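Local atomic coordinates of peptidoglycan-binding domain 1 (Burkholderia, PDB entry 5NM7), a protein that probably cleaves bacterial peptidoglycan as a modular phage endolysin, joining a putative peptidoglycan-binding domain to a lysozyme-like N-acetylmuramidase domain. Residues G111-L116 with A202-E207; A175-W178 with I183-F186. One frame throughout, in Å; residues are numbered along the deposited sequence.

Contact 1: residues G111-L116 with A202-E207; sequences GRPVIL and AMKVSE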
loop_
_atom_site.group_PDB
_atom_site.type_symbol
_atom_site.label_atom_id
_atom_site.label_comp_id
_atom_site.label_asym_id
_atom_site.label_seq_id
_atom_site.Cartn_x
_atom_site.Cartn_y
_atom_site.Cartn_z
ATOM N N GLY A 111 -11.210 -8.223 7.255
ATOM C CA GLY A 111 -11.263 -6.918 7.866
ATOM C C GLY A 111 -10.008 -6.567 8.665
ATOM O O GLY A 111 -9.875 -5.451 9.107
ATOM N N ARG A 112 -9.125 -7.547 8.879
ATOM C CA ARG A 112 -7.900 -7.304 9.623
ATOM C C ARG A 112 -6.885 -6.731 8.665
ATOM O O ARG A 112 -6.911 -7.017 7.477
ATOM C CB ARG A 112 -7.373 -8.589 10.221
ATOM C CG ARG A 112 -8.356 -9.159 11.256
ATOM C CD ARG A 112 -7.885 -10.469 11.791
ATOM N NE ARG A 112 -7.913 -11.527 10.782
ATOM C CZ ARG A 112 -7.547 -12.798 10.992
ATOM N NH1 ARG A 112 -7.156 -13.208 12.195
ATOM N NH2 ARG A 112 -7.591 -13.679 10.005
ATOM N N PRO A 113 -5.927 -5.968 9.194
ATOM C CA PRO A 113 -4.884 -5.474 8.277
ATOM C C PRO A 113 -4.046 -6.579 7.625
ATOM O O PRO A 113 -3.814 -7.646 8.203
ATOM C CB PRO A 113 -4.022 -4.565 9.170
ATOM C CG PRO A 113 -4.489 -4.751 10.564
ATOM C CD PRO A 113 -5.760 -5.526 10.586
ATOM N N VAL A 114 -3.544 -6.306 6.423
ATOM C CA VAL A 114 -2.612 -7.193 5.749
ATOM C C VAL A 114 -1.299 -7.196 6.534
ATOM O O VAL A 114 -0.839 -6.137 6.957
ATOM C CB VAL A 114 -2.401 -6.760 4.282
ATOM C CG1 VAL A 114 -1.375 -7.650 3.614
ATOM C CG2 VAL A 114 -3.728 -6.855 3.528
ATOM N N ILE A 115 -0.781 -8.385 6.791
ATOM C CA ILE A 115 0.440 -8.562 7.590
ATOM C C ILE A 115 1.364 -9.552 6.971
ATOM O O ILE A 115 0.968 -10.395 6.163
ATOM C CB ILE A 115 0.148 -9.003 9.054
ATOM C CG1 ILE A 115 -0.689 -10.278 9.083
ATOM C CG2 ILE A 115 -0.525 -7.903 9.821
ATOM C CD1 ILE A 115 -0.613 -10.997 10.388
ATOM N N LEU A 116 2.635 -9.471 7.374
ATOM C CA LEU A 116 3.595 -10.522 7.125
ATOM C C LEU A 116 4.474 -10.634 8.341
ATOM O O LEU A 116 5.107 -9.655 8.765
ATOM C CB LEU A 116 4.452 -10.262 5.879
ATOM C CG LEU A 116 5.224 -11.469 5.342
ATOM C CD1 LEU A 116 4.257 -12.481 4.729
ATOM C CD2 LEU A 116 6.231 -11.032 4.284
ATOM N N ALA A 202 -3.782 1.434 15.431
ATOM C CA ALA A 202 -3.939 2.404 14.350
ATOM C C ALA A 202 -4.008 1.683 12.995
ATOM O O ALA A 202 -4.820 2.036 12.105
ATOM C CB ALA A 202 -2.808 3.406 14.359
ATOM N N MET A 203 -3.149 0.688 12.822
ATOM C CA MET A 203 -3.116 -0.055 11.559
ATOM C C MET A 203 -4.469 -0.730 11.301
ATOM O O MET A 203 -4.852 -0.949 10.176
ATOM C CB MET A 203 -2.021 -1.101 11.535
ATOM C CG MET A 203 -0.590 -0.594 11.716
ATOM S SD MET A 203 -0.132 0.579 10.410
ATOM C CE MET A 203 -0.389 2.116 11.195
ATOM N N LYS A 204 -5.161 -1.103 12.370
ATOM C CA LYS A 204 -6.492 -1.734 12.242
ATOM C C LYS A 204 -7.640 -0.791 11.890
ATOM O O LYS A 204 -8.700 -1.269 11.475
ATOM C CB LYS A 204 -6.791 -2.462 13.554
ATOM C CG LYS A 204 -5.920 -3.650 13.847
ATOM C CD LYS A 204 -6.216 -4.216 15.239
ATOM C CE LYS A 204 -5.535 -5.563 15.389
ATOM N NZ LYS A 204 -5.660 -6.029 16.788
ATOM N N VAL A 205 -7.453 0.521 12.041
ATOM C CA VAL A 205 -8.505 1.498 11.867
ATOM C C VAL A 205 -8.776 1.780 10.399
ATOM O O VAL A 205 -9.915 1.714 9.931
ATOM C CB VAL A 205 -8.170 2.814 12.599
ATOM C CG1 VAL A 205 -9.140 3.943 12.234
ATOM C CG2 VAL A 205 -8.181 2.577 14.108
ATOM N N SER A 206 -7.736 2.112 9.631
ATOM C CA SER A 206 -7.980 2.553 8.264
ATOM C C SER A 206 -6.703 2.564 7.449
ATOM O O SER A 206 -5.595 2.537 8.006
ATOM C CB SER A 206 -8.535 3.960 8.234
ATOM O OG SER A 206 -7.570 4.899 8.704
ATOM N N GLU A 207 -6.888 2.610 6.131
ATOM C CA GLU A 207 -5.730 2.740 5.231
ATOM C C GLU A 207 -5.050 4.092 5.424
ATOM O O GLU A 207 -3.828 4.204 5.257
ATOM C CB GLU A 207 -6.142 2.581 3.792
ATOM C CG GLU A 207 -6.470 1.134 3.479
ATOM C CD GLU A 207 -6.815 0.901 2.018
ATOM O OE1 GLU A 207 -6.878 1.896 1.262
ATOM O OE2 GLU A 207 -7.017 -0.283 1.660
HETATM O O HOH W 1 -8.743 -3.997 11.208
#
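P113 meets M203 and K204 where the loop leading into strand 115-117 of the small antiparallel sheet passes the C-terminal part of helix 196-205, within the lysozyme-like N-acetylmuramidase region. The contact is chiefly apolar. The side chain of P113 leaves its backbone toward the helix, and the ring touches K204 with its outer corner, CG lying 3.7 Å from K204 CG, while P113 CD lies 3.8 Å from the same methylene. The two side chains cross at a slant. In K204 the CG carbon is anti to the carbonyl carbon (chi1 -67°), which presents this methylene to the proline; beyond it the chain is extended and carries NZ away to a hydrogen bond with a bound triethylene glycol, probably from the crystallisation liquor. The same proline corner also approaches the backbone of the helix, P113 CG being 3.8 Å from M203 O, a carbonyl that accepts a hydrogen bond from Q210 NE2. M203 starts out toward the proline but bends away at CG, and its side chain packs on A213 of helix 207-219. P113 itself also touches W178 and Q210, so the ring is wedged between the sheet and the two consecutive helices.

Polar links are few. No direct hydrogen bond joins the two segments. S206 is the N-cap residue of helix 207-219, its OG accepting from E209 N. The polar connection across the contact is a single water, which donates to G111 O at 2.8 Å and to K204 O at 2.7 Å.

Contact 2: residues A175-W178 with I183-F186; sequences ATSW and IMGF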
loop_
_atom_site.group_PDB
_atom_site.type_symbol
_atom_site.label_atom_id
_atom_site.label_comp_id
_atom_site.label_asym_id
_atom_site.label_seq_id
_atom_site.Cartn_x
_atom_site.Cartn_y
_atom_site.Cartn_z
ATOM N N ALA A 175 7.824 -7.773 15.100
ATOM C CA ALA A 175 8.351 -8.612 14.061
ATOM C C ALA A 175 7.348 -8.828 12.913
ATOM O O ALA A 175 7.565 -9.723 12.078
ATOM C CB ALA A 175 8.704 -9.961 14.632
ATOM N N THR A 176 6.311 -8.013 12.846
ATOM C CA THR A 176 5.314 -8.146 11.795
ATOM C C THR A 176 5.246 -6.839 11.010
ATOM O O THR A 176 5.372 -5.767 11.594
ATOM C CB THR A 176 3.962 -8.501 12.415
ATOM O OG1 THR A 176 4.115 -9.743 13.097
ATOM C CG2 THR A 176 2.882 -8.653 11.343
ATOM N N SER A 177 5.050 -6.942 9.698
ATOM C CA SER A 177 4.750 -5.749 8.876
ATOM C C SER A 177 3.273 -5.528 8.697
ATOM O O SER A 177 2.519 -6.493 8.492
ATOM C CB SER A 177 5.430 -5.861 7.511
ATOM O OG SER A 177 5.145 -7.099 6.882
ATOM N N TRP A 178 2.841 -4.275 8.687
ATOM C CA TRP A 178 1.422 -3.936 8.784
ATOM C C TRP A 178 0.945 -3.036 7.705
ATOM O O TRP A 178 1.587 -2.046 7.376
ATOM C CB TRP A 178 1.176 -3.217 10.107
ATOM C CG TRP A 178 1.484 -4.099 11.251
ATOM C CD1 TRP A 178 2.699 -4.307 11.847
ATOM C CD2 TRP A 178 0.567 -4.935 11.928
ATOM N NE1 TRP A 178 2.599 -5.229 12.825
ATOM C CE2 TRP A 178 1.298 -5.651 12.893
ATOM C CE3 TRP A 178 -0.801 -5.174 11.784
ATOM C CZ2 TRP A 178 0.708 -6.557 13.757
ATOM C CZ3 TRP A 178 -1.381 -6.087 12.627
ATOM C CH2 TRP A 178 -0.634 -6.776 13.588
ATOM N N ILE A 183 4.717 -1.630 6.966
ATOM C CA ILE A 183 5.666 -1.020 7.905
ATOM C C ILE A 183 5.898 -2.000 9.045
ATOM O O ILE A 183 4.929 -2.499 9.661
ATOM C CB ILE A 183 5.173 0.334 8.380
ATOM C CG1 ILE A 183 4.914 1.284 7.201
ATOM C CG2 ILE A 183 6.156 0.936 9.385
ATOM C CD1 ILE A 183 6.106 1.566 6.310
ATOM N N MET A 184 7.173 -2.295 9.331
ATOM C CA MET A 184 7.500 -3.161 10.444
ATOM C C MET A 184 7.121 -2.551 11.781
ATOM O O MET A 184 7.398 -1.388 12.066
ATOM C CB MET A 184 8.960 -3.520 10.443
ATOM C CG MET A 184 9.396 -4.398 9.286
ATOM S SD MET A 184 8.639 -6.028 9.274
ATOM C CE MET A 184 9.085 -6.725 10.856
ATOM N N GLY A 185 6.492 -3.353 12.630
ATOM C CA GLY A 185 6.056 -2.917 13.917
ATOM C C GLY A 185 7.198 -2.382 14.812
ATOM O O GLY A 185 6.949 -1.499 15.620
ATOM N N PHE A 186 8.416 -2.882 14.624
ATOM C CA PHE A 186 9.529 -2.429 15.464
ATOM C C PHE A 186 9.888 -0.951 15.275
ATOM O O PHE A 186 10.626 -0.373 16.118
ATOM C CB PHE A 186 10.751 -3.314 15.318
ATOM C CG PHE A 186 11.446 -3.257 13.982
ATOM C CD1 PHE A 186 12.210 -2.150 13.606
ATOM C CD2 PHE A 186 11.387 -4.331 13.118
ATOM C CE1 PHE A 186 12.856 -2.125 12.374
ATOM C CE2 PHE A 186 12.029 -4.320 11.896
ATOM C CZ PHE A 186 12.766 -3.216 11.521
#
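S177 and M184 face each other as a non-hydrogen-bonded pair of the antiparallel hairpin 176-178/183-184, their CA atoms 4.1 Å apart. Next to them W178 and I183 form the hydrogen-bonded pair. W178 N donates to I183 O at 2.9 Å, and I183 N returns the bond to W178 O at 3.2 Å. Beyond M184, G185 N donates to T176 O at 2.9 Å. A CA-H...O contact from S177 CA to I183 O, 3.3 Å, adds to the ladder.

Side chains close over both surfaces. M184 is bent at chi2 and chi3 and folds back over the strand 176-178, bringing SD to 3.7 Å from S177 CB and CE to 3.4 Å from A175 C. On the surface of W178 and I183, the indole turns the edge bearing CD1 to the partner strand, with I183 O and G185 N near the ring plane; T176 CG2 rests 3.5 Å above one face, toward the rim.

A second shell fixes these groups. W178 NE1 donates to L173 O in the preceding helix 169-174, which holds the rotation of the indole, and Y158 and L161 of helix 156-167 pack against the ring. T176 OG1 is hydrogen-bonded to A172 O. S177 OG lies between L116 O of the neighbouring strand and the side-chain carboxamide oxygen OE1 of Q182 in the turn. Three backbone bonds thus join the strands, and the indole N-H of W178 and the hydroxyl of T176 each have a backbone carbonyl partner, consistent with a buried hairpin whose indole is kept in one orientation.

Contacts 1 and 2 have centres 11 Å apart and both reach one antiparallel sheet, contact 1 through strand 115-117 and contact 2 through 176-178 and 183-184, with 176-178 in the middle. Along the chain the hairpin of contact 2 is nested inside the loop that contact 1 closes, and its last strand is followed by helix 196-205. The two touch directly: L116 O lies 2.9 Å from S177 N, a probable hydrogen bond between neighbouring strands. W178, in the middle strand, packs against I115 of the neighbouring strand (CE3 to I115 CG2, 3.4 Å) and M203 of helix 196-205 (CB to M203 CG, 3.5 Å), tying both contacts into one continuous part of the N-acetylmuramidase region.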